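PDB 4S3J: cortical-lytic enzyme from Bacillus cereus, which acts as an N-acetylglucosaminidase that degrades partially broken-down spore cortex peptidoglycan during germination and probably recognises its muramic acid delta-lactam residues. Local coordinates for residues Ile173-Asn178 with Glu220-Glu225; Thr186-Ile189 with Thr194-Asn197; Asn197-Asn202 with Ile215-Glu220. All coordinates share one frame; numbering follows the deposited sequence.

In the fold
All three contacts lie in the glycosyl hydrolase family 18 TIM barrel. They trace the chain from strand 168-177, through helices 183-191 and 193-210, to strand 214-218 and the loop beyond. Contacts 1 and 3 are buried and share Glu220; strands 168-177 and 214-218 are neighbours in the barrel. Contact 2 is partly buried and lies further out, where the two helices meet. It shares helix 193-210 with contact 3. The chemistry changes with place. Contact 1, by the active site, is a polar grip of one amide on backbone. Contact 2 combines one hydrogen bond from a side-chain amide with an aliphatic touch. Contact 3, between helix and strand, is aromatic.

Contact 1 (Ile173-Asn178 with Glu220-Glu225); sequences ITNIEN and ESVAPE
Asn175 reaches across to the backbone of Glu220 and holds it at two points. Its CB points toward 220-225, but Asn175 CB stays 5.0 Å from Glu220 O, so the amide has to span the gap. Asn175 CG sits between the backbone N and the carbonyl carbon, with chi1 at 61°, and comes within 3.6 Å of Glu220 O. From there the amide splits its work. Asn175 OD1 accepts a hydrogen bond from Glu220 N at 3.0 Å, with the donor tilted 26° from the carbonyl plane. Asn175 ND2 donates to Glu220 O at 2.9 Å. This second bond is nearly straight, 165° at the hydrogen, and Glu220 O lies close to the amide plane of Asn175.

The two bonds close a ring with the N and O of a single residue, much as a hydrogen-bonded antiparallel pair does with backbone alone. In the TIM barrel, Asn175 falls at the break in strand 168-177. Glu220 follows the end of the neighbouring strand 214-218. Asp218 and Glu220 match the closing DxE of the family 18 signature, and Glu220 is probably the proton donor. Asn175 is thus placed as a second-shell residue. It fixes the backbone of Glu220 and does not touch its carboxylate.

Asn175 ND2 has a second acceptor in Ser182 O, so the amide has little freedom to flip. Phe181 touches the side chains of both Asn175 and Glu220. Past Glu220, the chain brings Val222 back beside the amide, with Val222 CG2 4.3 Å from Asn175 ND2.

Contact 2 (Thr186-Ile189 with Thr194-Asn197); sequences TSVI and TIQN
Gln196 NE2 donates to Ile189 O at 2.9 Å, and the bond is almost perfectly straight, 177° at the hydrogen. The donor lies in the carbonyl plane, on a lone pair of the oxygen. Ile189 O is in turn almost exactly in the amide plane of Gln196. The glutamine chain is extended beyond CG, and CG is anti to the backbone N (chi1 -175°). This shape lays the chain alongside the carbonyl, with Gln196 CB 3.4 Å from Ile189 O. The other end of the amide is also held, because Gln196 OE1 accepts from Asn236 ND2 on helix 227-240.

The second touch is aliphatic. Val188 CG1 meets Ile195 CD1 at 3.7 Å, and the two side chains cross at a slant.

Helices 183-191 and 193-210 follow each other almost directly in the chain. The contact joins a turn near the end of the first to the first turn of the second. Carbonyls near the end of a helix commonly lack an N-H from the following turn. A side-chain amide is a suitable donor there. With both amide ends bonded, Gln196 probably ties the helix junction to helix 227-240.

Contact 3 (Asn197-Asn202 with Ile215-Glu220); sequences NKFITN and IHFDFE
Phe199 meets both Phe217 and Phe219 through one ring atom, CE2. Its CG is anti to the backbone N (chi1 -172°), which sends the ring off helix 193-210 toward the barrel strand. Phe199 CE2 lies 4.3 Å from Phe219 CZ. Each ring presents its edge to the other here, near its own plane. Phe199 CE2 is also 4.3 Å from Phe217 CE1, and that approach is oblique for both rings.

The aromatic group goes on past the two segments. Phe217 meets Phe233 edge-to-face, and Phe219 meets the ring of Tyr230, both partners on helix 227-240. Aliphatic groups fill in around the rings: Ile189 packs on Phe199, Thr186 on Phe219, and Ile173 on both Phe199 and Phe217.

The polar bonds of the helix lie apart from this apolar layer. Asn197 O accepts from Thr201 N and from Thr201 OG1, each at 3.1 Å and from opposite faces of the carbonyl plane.

This is the helix-on-strand packing of a TIM barrel. Phe217 and Phe219 point toward the helix, while the CB atoms of Asp218 and Glu220 lie on the side away from it. The touching atoms are all aromatic carbons, so the contact rests on dispersion and burial of apolar surface. The strand end that leads to Glu220, probably the proton donor, is thus backed by apolar aromatic rings.

Contact 1 (Ile173-Asn178 with Glu220-Glu225)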
# COMPACT_ATOMS: atom_id res chain seq x y z
N ILE A 173 2.64 5.11 17.41
CA ILE A 173 3.04 6.27 18.20
C ILE A 173 3.78 7.28 17.33
O ILE A 173 4.78 6.95 16.69
CB ILE A 173 3.94 5.84 19.38
CG1 ILE A 173 3.17 4.88 20.29
CG2 ILE A 173 4.39 7.04 20.20
CD1 ILE A 173 4.06 4.00 21.13
N THR A 174 3.30 8.53 17.34
CA THR A 174 3.91 9.60 16.55
C THR A 174 4.47 10.72 17.42
O THR A 174 4.01 10.93 18.55
CB THR A 174 2.90 10.25 15.57
OG1 THR A 174 1.72 10.68 16.27
CG2 THR A 174 2.48 9.26 14.50
N ASN A 175 5.42 11.46 16.86
CA ASN A 175 5.90 12.68 17.52
C ASN A 175 5.24 13.92 16.92
O ASN A 175 5.90 14.85 16.45
CB ASN A 175 7.42 12.79 17.41
CG ASN A 175 7.90 12.87 15.99
OD1 ASN A 175 7.36 12.19 15.10
ND2 ASN A 175 8.93 13.67 15.76
N ILE A 176 3.90 13.90 16.91
CA ILE A 176 3.11 15.02 16.42
C ILE A 176 2.69 15.95 17.56
O ILE A 176 2.21 15.48 18.60
CB ILE A 176 1.88 14.53 15.69
CG1 ILE A 176 2.30 13.83 14.40
CG2 ILE A 176 0.94 15.69 15.36
CD1 ILE A 176 1.19 13.06 13.69
N GLU A 177 2.89 17.25 17.34
CA GLU A 177 2.40 18.29 18.24
C GLU A 177 1.64 19.29 17.40
O GLU A 177 2.18 19.77 16.40
CB GLU A 177 3.56 19.02 18.95
CG GLU A 177 4.26 18.21 20.00
CD GLU A 177 5.23 19.02 20.86
OE1 GLU A 177 6.11 19.72 20.31
OE2 GLU A 177 5.10 18.97 22.09
N ASN A 178 0.41 19.60 17.80
CA ASN A 178 -0.43 20.55 17.08
C ASN A 178 -0.48 20.26 15.58
O ASN A 178 -0.37 21.17 14.75
CB ASN A 178 0.07 21.97 17.34
CG ASN A 178 0.07 22.33 18.83
OD1 ASN A 178 1.06 22.83 19.37
ND2 ASN A 178 -1.05 22.05 19.50
N GLU A 220 9.00 11.25 12.71
CA GLU A 220 9.51 11.95 11.53
C GLU A 220 9.93 13.38 11.90
O GLU A 220 9.55 13.88 12.95
CB GLU A 220 8.46 11.96 10.42
CG GLU A 220 8.09 10.56 9.98
CD GLU A 220 7.07 10.53 8.88
OE1 GLU A 220 7.16 11.35 7.95
OE2 GLU A 220 6.14 9.69 8.97
N SER A 221 10.72 14.00 11.03
CA SER A 221 11.32 15.31 11.30
C SER A 221 12.11 15.29 12.60
O SER A 221 12.09 16.25 13.37
CB SER A 221 10.26 16.41 11.37
OG SER A 221 9.56 16.50 10.15
N VAL A 222 12.78 14.17 12.83
CA VAL A 222 13.68 14.05 13.97
C VAL A 222 14.98 14.79 13.65
O VAL A 222 15.50 14.68 12.55
CB VAL A 222 13.95 12.56 14.27
CG1 VAL A 222 14.98 12.38 15.39
CG2 VAL A 222 12.65 11.85 14.60
N ALA A 223 15.49 15.56 14.61
CA ALA A 223 16.75 16.27 14.41
C ALA A 223 17.91 15.31 14.08
O ALA A 223 18.00 14.24 14.67
CB ALA A 223 17.09 17.07 15.65
N PRO A 224 18.80 15.70 13.15
CA PRO A 224 19.96 14.85 12.83
C PRO A 224 20.82 14.51 14.06
O PRO A 224 21.43 13.44 14.12
CB PRO A 224 20.78 15.69 11.86
CG PRO A 224 19.90 16.76 11.40
CD PRO A 224 18.80 16.95 12.38
N GLU A 225 20.87 15.42 15.02
CA GLU A 225 21.69 15.21 16.21
C GLU A 225 21.13 14.11 17.10
O GLU A 225 21.79 13.65 18.02
CB GLU A 225 21.81 16.52 17.00
CG GLU A 225 22.58 17.64 16.27
CD GLU A 225 21.72 18.47 15.32
OE1 GLU A 225 20.49 18.28 15.23
OE2 GLU A 225 22.31 19.33 14.64

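Contact 2 (Thr186-Ile189 with Thr194-Asn197)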
# COMPACT_ATOMS: atom_id res chain seq x y z
N THR A 186 10.72 14.97 20.08
CA THR A 186 11.63 13.83 20.17
C THR A 186 12.92 14.19 20.90
O THR A 186 13.52 13.34 21.52
CB THR A 186 11.95 13.20 18.77
OG1 THR A 186 11.92 14.21 17.76
CG2 THR A 186 10.92 12.16 18.41
N SER A 187 13.36 15.45 20.85
CA SER A 187 14.57 15.80 21.59
C SER A 187 14.35 15.61 23.09
O SER A 187 15.25 15.13 23.80
CB SER A 187 15.02 17.22 21.28
OG SER A 187 15.59 17.28 19.98
N VAL A 188 13.17 15.98 23.58
CA VAL A 188 12.89 15.76 25.00
C VAL A 188 12.88 14.27 25.32
O VAL A 188 13.59 13.82 26.20
CB VAL A 188 11.53 16.39 25.42
CG1 VAL A 188 11.23 16.05 26.87
CG2 VAL A 188 11.57 17.90 25.25
N ILE A 189 12.07 13.51 24.58
CA ILE A 189 11.90 12.08 24.85
C ILE A 189 13.18 11.27 24.64
O ILE A 189 13.45 10.33 25.39
CB ILE A 189 10.77 11.50 23.98
CG1 ILE A 189 9.44 12.08 24.48
CG2 ILE A 189 10.73 9.97 24.06
CD1 ILE A 189 8.25 11.72 23.63
N THR A 194 14.58 10.12 32.57
CA THR A 194 13.42 9.99 33.45
C THR A 194 12.11 9.98 32.66
O THR A 194 11.25 9.12 32.89
CB THR A 194 13.39 11.11 34.48
OG1 THR A 194 14.58 11.03 35.27
CG2 THR A 194 12.16 11.00 35.38
N ILE A 195 11.95 10.92 31.74
CA ILE A 195 10.76 10.97 30.90
C ILE A 195 10.69 9.75 29.99
O ILE A 195 9.63 9.15 29.86
CB ILE A 195 10.75 12.25 30.05
CG1 ILE A 195 10.55 13.47 30.95
CG2 ILE A 195 9.66 12.20 28.98
CD1 ILE A 195 10.77 14.78 30.27
N GLN A 196 11.82 9.35 29.41
CA GLN A 196 11.82 8.20 28.50
C GLN A 196 11.42 6.93 29.24
O GLN A 196 10.72 6.09 28.71
CB GLN A 196 13.19 8.04 27.83
CG GLN A 196 13.22 6.94 26.79
CD GLN A 196 14.57 6.80 26.13
OE1 GLN A 196 15.20 5.74 26.21
NE2 GLN A 196 15.01 7.84 25.44
N ASN A 197 11.86 6.79 30.49
CA ASN A 197 11.51 5.59 31.25
C ASN A 197 10.01 5.52 31.52
O ASN A 197 9.39 4.47 31.39
CB ASN A 197 12.29 5.57 32.58
CG ASN A 197 11.93 4.38 33.44
OD1 ASN A 197 12.13 3.24 33.05
ND2 ASN A 197 11.37 4.66 34.62

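Contact 3 (Asn197-Asn202 with Ile215-Glu220)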
# COMPACT_ATOMS: atom_id res chain seq x y z
N ASN A 197 11.86 6.79 30.49
CA ASN A 197 11.51 5.59 31.25
C ASN A 197 10.01 5.52 31.52
O ASN A 197 9.39 4.47 31.39
CB ASN A 197 12.29 5.57 32.58
CG ASN A 197 11.93 4.38 33.44
OD1 ASN A 197 12.13 3.24 33.05
ND2 ASN A 197 11.37 4.66 34.62
N LYS A 198 9.43 6.67 31.87
CA LYS A 198 7.99 6.78 32.08
C LYS A 198 7.23 6.51 30.79
O LYS A 198 6.21 5.84 30.78
CB LYS A 198 7.64 8.18 32.60
CG LYS A 198 6.14 8.42 32.79
CD LYS A 198 5.86 9.76 33.47
CE LYS A 198 4.36 10.07 33.46
NZ LYS A 198 4.06 11.53 33.68
N PHE A 199 7.77 7.05 29.70
CA PHE A 199 7.19 6.88 28.37
C PHE A 199 7.09 5.41 28.00
O PHE A 199 6.02 4.93 27.58
CB PHE A 199 8.05 7.66 27.35
CG PHE A 199 7.48 7.74 25.95
CD1 PHE A 199 6.18 8.18 25.73
CD2 PHE A 199 8.27 7.47 24.86
CE1 PHE A 199 5.67 8.28 24.45
CE2 PHE A 199 7.77 7.57 23.57
CZ PHE A 199 6.47 8.00 23.37
N ILE A 200 8.19 4.68 28.14
CA ILE A 200 8.20 3.27 27.77
C ILE A 200 7.24 2.49 28.67
O ILE A 200 6.52 1.61 28.21
CB ILE A 200 9.62 2.66 27.84
CG1 ILE A 200 10.52 3.35 26.81
CG2 ILE A 200 9.59 1.16 27.60
CD1 ILE A 200 11.97 2.97 26.89
N THR A 201 7.21 2.83 29.95
CA THR A 201 6.27 2.19 30.87
C THR A 201 4.83 2.40 30.41
O THR A 201 4.04 1.46 30.38
CB THR A 201 6.46 2.74 32.30
OG1 THR A 201 7.73 2.32 32.79
CG2 THR A 201 5.39 2.22 33.24
N ASN A 202 4.49 3.63 30.02
CA ASN A 202 3.12 3.94 29.58
C ASN A 202 2.76 3.25 28.27
O ASN A 202 1.61 2.84 28.06
CB ASN A 202 2.92 5.45 29.43
CG ASN A 202 2.79 6.15 30.76
OD1 ASN A 202 2.27 5.58 31.72
ND2 ASN A 202 3.27 7.39 30.83
N ILE A 215 4.41 -2.69 18.64
CA ILE A 215 4.60 -1.28 18.96
C ILE A 215 5.33 -0.62 17.81
O ILE A 215 6.44 -1.04 17.44
CB ILE A 215 5.41 -1.10 20.27
CG1 ILE A 215 4.63 -1.60 21.49
CG2 ILE A 215 5.66 0.39 20.54
CD1 ILE A 215 4.40 -3.04 21.59
N HIS A 216 4.69 0.38 17.22
CA HIS A 216 5.19 1.01 16.01
C HIS A 216 5.48 2.50 16.19
O HIS A 216 4.58 3.27 16.47
CB HIS A 216 4.17 0.88 14.87
CG HIS A 216 4.67 1.40 13.57
ND1 HIS A 216 5.34 0.62 12.67
CD2 HIS A 216 4.65 2.66 13.04
CE1 HIS A 216 5.70 1.35 11.62
NE2 HIS A 216 5.29 2.59 11.84
N PHE A 217 6.74 2.89 15.99
CA PHE A 217 7.12 4.29 16.05
C PHE A 217 7.19 4.93 14.67
O PHE A 217 7.93 4.47 13.77
CB PHE A 217 8.45 4.46 16.77
CG PHE A 217 8.39 4.05 18.20
CD1 PHE A 217 7.85 4.91 19.14
CD2 PHE A 217 8.86 2.82 18.61
CE1 PHE A 217 7.77 4.55 20.45
CE2 PHE A 217 8.79 2.45 19.94
CZ PHE A 217 8.24 3.32 20.86
N ASP A 218 6.33 5.92 14.49
CA ASP A 218 6.40 6.79 13.34
C ASP A 218 6.90 8.14 13.81
O ASP A 218 6.11 9.06 14.03
CB ASP A 218 5.05 6.91 12.65
CG ASP A 218 5.10 7.79 11.42
OD1 ASP A 218 6.23 8.05 10.93
OD2 ASP A 218 4.03 8.20 10.93
N PHE A 219 8.21 8.23 14.02
CA PHE A 219 8.87 9.48 14.38
C PHE A 219 9.48 10.08 13.11
O PHE A 219 10.33 9.44 12.45
CB PHE A 219 9.98 9.26 15.43
CG PHE A 219 9.48 8.98 16.84
CD1 PHE A 219 8.14 9.09 17.18
CD2 PHE A 219 10.38 8.63 17.84
CE1 PHE A 219 7.71 8.85 18.47
CE2 PHE A 219 9.95 8.39 19.13
CZ PHE A 219 8.61 8.51 19.44
N GLU A 220 9.00 11.25 12.71
CA GLU A 220 9.51 11.95 11.53
C GLU A 220 9.93 13.38 11.90
O GLU A 220 9.55 13.88 12.95
CB GLU A 220 8.46 11.96 10.42
CG GLU A 220 8.09 10.56 9.98
CD GLU A 220 7.07 10.53 8.88
OE1 GLU A 220 7.16 11.35 7.95
OE2 GLU A 220 6.14 9.69 8.97